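Local coordinates for tail spike protein gp49 (Pseudomonas phage LKA1, PDB 4RU4) that probably cleaves the O-specific polysaccharide of Pseudomonas as a lyase, degrading the host cell envelope during virus entry, at residues 98-112 against 210-224. Sequence-based numbering, arbitrary orientation. Where two conformers were deposited one is given.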
ATOM      1  N   SER B  98      14.574  -9.742  29.168  1.00  8.83           N
ATOM      2  CA  SER B  98      15.828  -9.038  29.414  1.00  8.80           C
ATOM      3  C   SER B  98      15.465  -7.592  29.733  1.00  8.92           C
ATOM      4  O   SER B  98      15.318  -6.746  28.822  1.00  8.88           O
ATOM      5  CB  SER B  98      16.756  -9.115  28.198  1.00 10.32           C
ATOM      6  OG  SER B  98      17.230 -10.438  27.964  1.00 14.30           O
ATOM      7  N   ILE B  99      15.282  -7.319  31.019  1.00  7.86           N
ATOM      8  CA  ILE B  99      14.698  -6.059  31.474  1.00  9.94           C
ATOM      9  C   ILE B  99      15.711  -5.115  32.080  1.00 10.70           C
ATOM     10  O   ILE B  99      16.477  -5.498  32.981  1.00 10.23           O
ATOM     11  CB  ILE B  99      13.603  -6.341  32.514  1.00 12.52           C
ATOM     12  CG1 ILE B  99      12.426  -7.045  31.842  1.00 13.46           C
ATOM     13  CG2 ILE B  99      13.145  -5.064  33.233  1.00 10.44           C
ATOM     14  CD1 ILE B  99      11.553  -7.825  32.821  1.00 13.41           C
ATOM     15  N   ILE B 100      15.721  -3.878  31.583  1.00  8.48           N
ATOM     16  CA  ILE B 100      16.516  -2.808  32.185  1.00  9.61           C
ATOM     17  C   ILE B 100      15.546  -1.836  32.875  1.00  9.82           C
ATOM     18  O   ILE B 100      14.632  -1.302  32.241  1.00 10.31           O
ATOM     19  CB  ILE B 100      17.347  -2.043  31.129  1.00 10.21           C
ATOM     20  CG1 ILE B 100      18.337  -2.970  30.429  1.00 12.12           C
ATOM     21  CG2 ILE B 100      18.067  -0.865  31.760  1.00 12.28           C
ATOM     22  CD1 ILE B 100      18.957  -2.346  29.149  1.00 13.27           C
ATOM     23  N   ARG B 101      15.741  -1.618  34.168  1.00  7.60           N
ATOM     24  CA  ARG B 101      14.718  -0.970  34.995  1.00 10.63           C
ATOM     25  C   ARG B 101      15.320   0.110  35.875  1.00  8.51           C
ATOM     26  O   ARG B 101      15.941  -0.194  36.895  1.00 11.24           O
ATOM     27  CB  ARG B 101      14.014  -2.015  35.896  1.00 11.05           C
ATOM     28  CG  ARG B 101      12.773  -1.470  36.629  1.00 17.39           C
ATOM     29  CD  ARG B 101      12.270  -2.436  37.721  1.00 13.73           C
ATOM     30  NE  ARG B 101      11.934  -3.732  37.130  1.00 11.12           N
ATOM     31  CZ  ARG B 101      10.760  -4.015  36.571  1.00 16.02           C
ATOM     32  NH1 ARG B 101       9.795  -3.102  36.521  1.00 18.48           N
ATOM     33  NH2 ARG B 101      10.542  -5.206  36.048  1.00 16.85           N
ATOM     34  N   PRO B 102      15.140   1.383  35.498  1.00  8.95           N
ATOM     35  CA  PRO B 102      15.500   2.490  36.388  1.00  8.07           C
ATOM     36  C   PRO B 102      14.879   2.344  37.786  1.00 11.24           C
ATOM     37  O   PRO B 102      13.706   1.991  37.901  1.00  9.00           O
ATOM     38  CB  PRO B 102      14.886   3.700  35.664  1.00  8.31           C
ATOM     39  CG  PRO B 102      15.095   3.341  34.199  1.00  8.82           C
ATOM     40  CD  PRO B 102      14.765   1.856  34.153  1.00  8.13           C
ATOM     41  N   THR B 103      15.643   2.621  38.837  1.00  9.45           N
ATOM     42  CA  THR B 103      15.112   2.501  40.184  1.00 11.81           C
ATOM     43  C   THR B 103      14.532   3.851  40.603  1.00 13.19           C
ATOM     44  O   THR B 103      14.616   4.841  39.858  1.00 11.12           O
ATOM     45  CB  THR B 103      16.218   2.138  41.199  1.00 12.20           C
ATOM     46  OG1 THR B 103      17.152   3.207  41.252  1.00 15.74           O
ATOM     47  CG2 THR B 103      16.947   0.890  40.762  1.00 12.48           C
ATOM     48  N   ALA B 104      13.944   3.894  41.795  1.00 12.61           N
ATOM     49  CA  ALA B 104      13.384   5.139  42.306  1.00 15.29           C
ATOM     50  C   ALA B 104      14.462   6.218  42.405  1.00 15.55           C
ATOM     51  O   ALA B 104      14.154   7.409  42.386  1.00 14.91           O
ATOM     52  CB  ALA B 104      12.743   4.906  43.692  1.00 18.01           C
ATOM     53  N   ALA B 105      15.723   5.791  42.531  1.00 13.33           N
ATOM     54  CA  ALA B 105      16.840   6.728  42.689  1.00 11.55           C
ATOM     55  C   ALA B 105      17.452   7.181  41.358  1.00 13.64           C
ATOM     56  O   ALA B 105      18.475   7.862  41.349  1.00 14.15           O
ATOM     57  CB  ALA B 105      17.920   6.106  43.550  1.00 12.08           C
ATOM     58  N   PHE B 106      16.838   6.808  40.238  1.00 12.92           N
ATOM     59  CA  PHE B 106      17.415   7.125  38.930  1.00  9.85           C
ATOM     60  C   PHE B 106      17.628   8.604  38.717  1.00 11.46           C
ATOM     61  O   PHE B 106      16.750   9.429  39.030  1.00 12.53           O
ATOM     62  CB  PHE B 106      16.520   6.594  37.806  1.00 14.09           C
ATOM     63  CG  PHE B 106      17.130   6.715  36.431  1.00 11.18           C
ATOM     64  CD1 PHE B 106      17.972   5.726  35.947  1.00 10.44           C
ATOM     65  CD2 PHE B 106      16.852   7.823  35.621  1.00 11.47           C
ATOM     66  CE1 PHE B 106      18.515   5.833  34.662  1.00  8.57           C
ATOM     67  CE2 PHE B 106      17.395   7.946  34.346  1.00  9.75           C
ATOM     68  CZ  PHE B 106      18.231   6.944  33.864  1.00  9.78           C
ATOM     69  N   THR B 107      18.803   8.935  38.183  1.00 10.64           N
ATOM     70  CA  THR B 107      19.065  10.272  37.664  1.00 13.85           C
ATOM     71  C   THR B 107      19.677  10.144  36.287  1.00 15.98           C
ATOM     72  O   THR B 107      20.543   9.287  36.057  1.00 16.44           O
ATOM     73  CB  THR B 107      19.999  11.136  38.572  1.00 18.99           C
ATOM     74  OG1 THR B 107      21.262  10.484  38.728  1.00 27.34           O
ATOM     75  CG2 THR B 107      19.377  11.351  39.940  1.00 20.96           C
ATOM     76  N   GLY B 108      19.216  10.985  35.367  1.00 14.92           N
ATOM     77  CA  GLY B 108      19.685  10.918  33.996  1.00 14.61           C
ATOM     78  C   GLY B 108      18.610  11.300  32.997  1.00 14.35           C
ATOM     79  O   GLY B 108      17.423  11.284  33.296  1.00 13.87           O
ATOM     80  N   THR B 109      19.046  11.640  31.794  1.00 10.91           N
ATOM     81  CA  THR B 109      18.144  12.077  30.738  1.00 13.68           C
ATOM     82  C   THR B 109      17.495  10.897  30.018  1.00 11.80           C
ATOM     83  O   THR B 109      16.307  10.954  29.677  1.00 12.79           O
ATOM     84  CB  THR B 109      18.925  12.945  29.743  1.00 16.32           C
ATOM     85  OG1 THR B 109      19.453  14.077  30.436  1.00 23.97           O
ATOM     86  CG2 THR B 109      18.015  13.449  28.631  1.00 19.04           C
ATOM     87  N   SER B 110      18.273   9.832  29.789  1.00  9.40           N
ATOM     88  CA  SER B 110      17.817   8.678  29.017  1.00  7.99           C
ATOM     89  C   SER B 110      18.202   7.362  29.700  1.00  9.05           C
ATOM     90  O   SER B 110      19.223   7.277  30.392  1.00  7.24           O
ATOM     91  CB  SER B 110      18.444   8.691  27.604  1.00  7.01           C
ATOM     92  OG  SER B 110      18.250   9.952  26.988  1.00  8.90           O
ATOM     93  N   VAL B 111      17.391   6.333  29.498  1.00  6.35           N
ATOM     94  CA  VAL B 111      17.745   5.017  30.046  1.00  9.28           C
ATOM     95  C   VAL B 111      18.955   4.433  29.313  1.00  9.31           C
ATOM     96  O   VAL B 111      19.897   3.941  29.934  1.00 10.45           O
ATOM     97  CB  VAL B 111      16.576   4.015  29.987  1.00  7.77           C
ATOM     98  CG1 VAL B 111      17.000   2.689  30.639  1.00  8.44           C
ATOM     99  CG2 VAL B 111      15.337   4.588  30.709  1.00  7.21           C
ATOM    100  N   LEU B 112      18.921   4.507  27.982  1.00  7.23           N
ATOM    101  CA  LEU B 112      19.951   3.959  27.140  1.00  8.46           C
ATOM    102  C   LEU B 112      20.205   5.031  26.086  1.00 11.26           C
ATOM    103  O   LEU B 112      19.247   5.616  25.545  1.00 10.92           O
ATOM    104  CB  LEU B 112      19.399   2.683  26.490  1.00 11.76           C
ATOM    105  CG  LEU B 112      20.275   1.573  25.948  1.00 18.55           C
ATOM    106  CD1 LEU B 112      21.307   1.238  27.015  1.00 22.81           C
ATOM    107  CD2 LEU B 112      19.434   0.336  25.626  1.00 12.86           C
ATOM    108  N   SER B 210      15.803  -6.760  21.228  1.00  6.83           N
ATOM    109  CA  SER B 210      15.359  -7.892  22.035  1.00  6.70           C
ATOM    110  C   SER B 210      15.605  -7.676  23.502  1.00  8.26           C
ATOM    111  O   SER B 210      16.179  -8.556  24.175  1.00  8.37           O
ATOM    112  CB  SER B 210      16.093  -9.140  21.567  1.00  7.13           C
ATOM    113  OG  SER B 210      15.650  -9.496  20.272  1.00 11.89           O
ATOM    114  N   ILE B 211      15.195  -6.501  23.984  1.00  7.70           N
ATOM    115  CA  ILE B 211      15.258  -6.158  25.399  1.00  6.12           C
ATOM    116  C   ILE B 211      13.951  -5.437  25.747  1.00  8.41           C
ATOM    117  O   ILE B 211      13.178  -5.039  24.861  1.00  9.46           O
ATOM    118  CB  ILE B 211      16.457  -5.240  25.741  1.00  4.75           C
ATOM    119  CG1 ILE B 211      16.390  -3.933  24.929  1.00  8.09           C
ATOM    120  CG2 ILE B 211      17.799  -5.958  25.528  1.00  5.72           C
ATOM    121  CD1 ILE B 211      17.201  -2.766  25.502  1.00  9.87           C
ATOM    122  N   GLN B 212      13.703  -5.307  27.034  1.00  6.66           N
ATOM    123  CA  GLN B 212      12.610  -4.483  27.533  1.00  8.60           C
ATOM    124  C   GLN B 212      13.163  -3.413  28.478  1.00 10.90           C
ATOM    125  O   GLN B 212      13.947  -3.709  29.384  1.00 12.13           O
ATOM    126  CB  GLN B 212      11.553  -5.338  28.233  1.00  7.03           C
ATOM    127  CG  GLN B 212      10.484  -4.505  28.985  1.00  8.18           C
ATOM    128  CD  GLN B 212       9.261  -5.308  29.412  1.00 12.41           C
ATOM    129  OE1 GLN B 212       8.221  -4.725  29.693  1.00 11.62           O
ATOM    130  NE2 GLN B 212       9.381  -6.646  29.478  1.00 13.02           N
ATOM    131  N   ILE B 213      12.790  -2.169  28.226  1.00  6.65           N
ATOM    132  CA  ILE B 213      13.118  -1.073  29.132  1.00  4.62           C
ATOM    133  C   ILE B 213      11.833  -0.732  29.879  1.00  6.18           C
ATOM    134  O   ILE B 213      10.827  -0.401  29.248  1.00  6.40           O
ATOM    135  CB  ILE B 213      13.594   0.144  28.329  1.00  8.67           C
ATOM    136  CG1 ILE B 213      14.987  -0.128  27.781  1.00  9.79           C
ATOM    137  CG2 ILE B 213      13.582   1.442  29.198  1.00  7.93           C
ATOM    138  CD1 ILE B 213      15.407   0.900  26.776  1.00 12.78           C
ATOM    139  N   VAL B 214      11.834  -0.851  31.211  1.00  7.22           N
ATOM    140  CA  VAL B 214      10.693  -0.348  31.981  1.00  8.44           C
ATOM    141  C   VAL B 214      11.160   0.947  32.606  1.00 10.44           C
ATOM    142  O   VAL B 214      11.780   0.939  33.684  1.00 10.48           O
ATOM    143  CB  VAL B 214      10.238  -1.333  33.044  1.00 12.56           C
ATOM    144  CG1 VAL B 214       9.010  -0.781  33.808  1.00  9.53           C
ATOM    145  CG2 VAL B 214       9.925  -2.687  32.387  1.00 10.86           C
ATOM    146  N   GLY B 215      10.891   2.054  31.903  1.00  8.78           N
ATOM    147  CA  GLY B 215      11.519   3.333  32.187  1.00 11.39           C
ATOM    148  C   GLY B 215      11.046   4.079  33.430  1.00 14.54           C
ATOM    149  O   GLY B 215      11.832   4.762  34.092  1.00 14.82           O
ATOM    150  N   GLY B 216       9.766   3.960  33.752  1.00 15.67           N
ATOM    151  CA  GLY B 216       9.222   4.677  34.890  1.00 16.45           C
ATOM    152  C   GLY B 216       9.019   6.160  34.597  1.00 15.30           C
ATOM    153  O   GLY B 216       8.895   6.590  33.438  1.00 12.86           O
ATOM    154  N   THR B 217       9.035   6.954  35.659  1.00  9.37           N
ATOM    155  CA  THR B 217       8.645   8.348  35.583  1.00 11.63           C
ATOM    156  C   THR B 217       9.796   9.319  35.488  1.00 12.38           C
ATOM    157  O   THR B 217       9.574  10.490  35.196  1.00 14.43           O
ATOM    158  CB  THR B 217       7.843   8.752  36.832  1.00 16.66           C
ATOM    159  OG1 THR B 217       8.645   8.493  37.997  1.00 16.80           O
ATOM    160  CG2 THR B 217       6.526   7.946  36.908  1.00 13.40           C
ATOM    161  N   VAL B 218      11.027   8.871  35.737  1.00  9.52           N
ATOM    162  CA  VAL B 218      12.151   9.830  35.777  1.00 10.66           C
ATOM    163  C   VAL B 218      12.840  10.197  34.441  1.00  9.84           C
ATOM    164  O   VAL B 218      13.043  11.386  34.153  1.00  9.89           O
ATOM    165  CB  VAL B 218      13.242   9.411  36.816  1.00  9.86           C
ATOM    166  CG1 VAL B 218      14.376  10.442  36.820  1.00 10.71           C
ATOM    167  CG2 VAL B 218      12.609   9.279  38.216  1.00 12.01           C
ATOM    168  N   PRO B 219      13.250   9.190  33.649  1.00 10.76           N
ATOM    169  CA  PRO B 219      14.001   9.471  32.410  1.00  9.38           C
ATOM    170  C   PRO B 219      13.175  10.287  31.438  1.00 12.62           C
ATOM    171  O   PRO B 219      11.992  10.023  31.361  1.00 11.67           O
ATOM    172  CB  PRO B 219      14.235   8.073  31.819  1.00  9.91           C
ATOM    173  CG  PRO B 219      14.129   7.130  33.018  1.00 13.20           C
ATOM    174  CD  PRO B 219      13.025   7.743  33.828  1.00  8.92           C
ATOM    175  N   MET B 220      13.765  11.248  30.724  1.00 10.47           N
ATOM    176  CA  MET B 220      13.034  11.908  29.644  1.00 10.59           C
ATOM    177  C   MET B 220      12.799  10.966  28.498  1.00  9.48           C
ATOM    178  O   MET B 220      11.733  10.999  27.882  1.00  9.79           O
ATOM    179  CB  MET B 220      13.788  13.115  29.092  1.00 12.61           C
ATOM    180  CG  MET B 220      14.046  14.180  30.120  1.00 20.00           C
ATOM    181  SD  MET B 220      14.051  15.802  29.350  1.00 49.32           S
ATOM    182  CE  MET B 220      15.331  15.623  28.117  1.00 48.47           C
ATOM    183  N   ASN B 221      13.812  10.153  28.179  1.00  6.97           N
ATOM    184  CA  ASN B 221      13.723   9.246  27.054  1.00  7.47           C
ATOM    185  C   ASN B 221      13.951   7.829  27.492  1.00 10.91           C
ATOM    186  O   ASN B 221      14.761   7.575  28.389  1.00  7.36           O
ATOM    187  CB  ASN B 221      14.816   9.568  26.039  1.00  8.71           C
ATOM    188  CG  ASN B 221      14.817  11.012  25.641  1.00 11.33           C
ATOM    189  OD1 ASN B 221      13.804  11.534  25.168  1.00 11.63           O
ATOM    190  ND2 ASN B 221      15.952  11.684  25.842  1.00 11.60           N
ATOM    191  N   GLY B 222      13.271   6.894  26.840  1.00  9.18           N
ATOM    192  CA  GLY B 222      13.579   5.487  27.045  1.00  8.66           C
ATOM    193  C   GLY B 222      14.883   5.190  26.346  1.00 12.12           C
ATOM    194  O   GLY B 222      15.852   4.762  26.971  1.00 11.21           O
ATOM    195  N   LEU B 223      14.918   5.422  25.040  0.62 10.02           N
ATOM    196  CA  LEU B 223      16.144   5.266  24.265  0.62  7.92           C
ATOM    197  C   LEU B 223      16.385   6.534  23.454  0.62  8.34           C
ATOM    198  O   LEU B 223      15.463   7.018  22.780  0.62  6.26           O
ATOM    199  CB  LEU B 223      16.017   4.066  23.331  0.62  6.76           C
ATOM    200  CG  LEU B 223      17.005   3.928  22.180  0.62  8.31           C
ATOM    201  CD1 LEU B 223      18.443   3.775  22.674  0.62 12.68           C
ATOM    202  CD2 LEU B 223      16.596   2.730  21.352  0.62 10.42           C
ATOM    203  N   LEU B 224      17.611   7.067  23.516  1.00  6.43           N
ATOM    204  CA  LEU B 224      18.010   8.229  22.716  1.00  8.14           C
ATOM    205  C   LEU B 224      19.174   7.820  21.821  1.00  8.16           C
ATOM    206  O   LEU B 224      20.165   7.321  22.317  1.00  9.32           O
ATOM    207  CB  LEU B 224      18.508   9.365  23.617  1.00  8.53           C
ATOM    208  CG  LEU B 224      19.118  10.532  22.835  1.00 11.85           C
ATOM    209  CD1 LEU B 224      18.078  11.238  21.977  1.00 10.49           C
ATOM    210  CD2 LEU B 224      19.801  11.523  23.799  1.00 15.69           C
TER
HETATM  211  O   HOH W   1      11.387   1.968  36.326  1.00 10.30           O
HETATM  212  O   HOH W   2      15.210  12.837  33.312  1.00 15.85           O
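Ile211 turns its CD1 inward to Leu112 CD2, 3.8 Å off, and meets Ile100 CD1. Gln212 joins strand 98-103 in parallel: its N donates almost straight to Ser98 O (2.8 Å, 177°), and its O takes Ile100 N. Its extended side chain runs alongside Ile99, and NE2 is held by Ala96 O. Ile213 points to the inside, where CG2 lies 3.9 Å from Val111 CG2, while Val214 spreads its methyls outside, CG1 beside Arg101 NH1, whose guanidinium is salt-bridged to Asp76. After Val214 direct bonding lapses, and a water spans Pro102 O and Val214 O. Val218 CG1 comes in at the edge of the Phe106 ring; Pro219 CG touches both Phe106 CE2 (3.6 Å) and Val111 CG2. A second water ties Val218 O to Gly108 O. Parallel pairing resumes at Asn221, whose N donates to Thr109 O. With CG beside its backbone N (chi1 -53°), Asn221 sends ND2 to Ser110 OG (3.1 Å), the hydroxyl lying in the amide plane. Gly222 O receives Leu112 N, and Leu224 N reaches Leu112 O. Such parallel stacking of strands and corners on successive coils, with loops of different length between, typifies the right-handed parallel beta-helix of pectin lyase-like proteins.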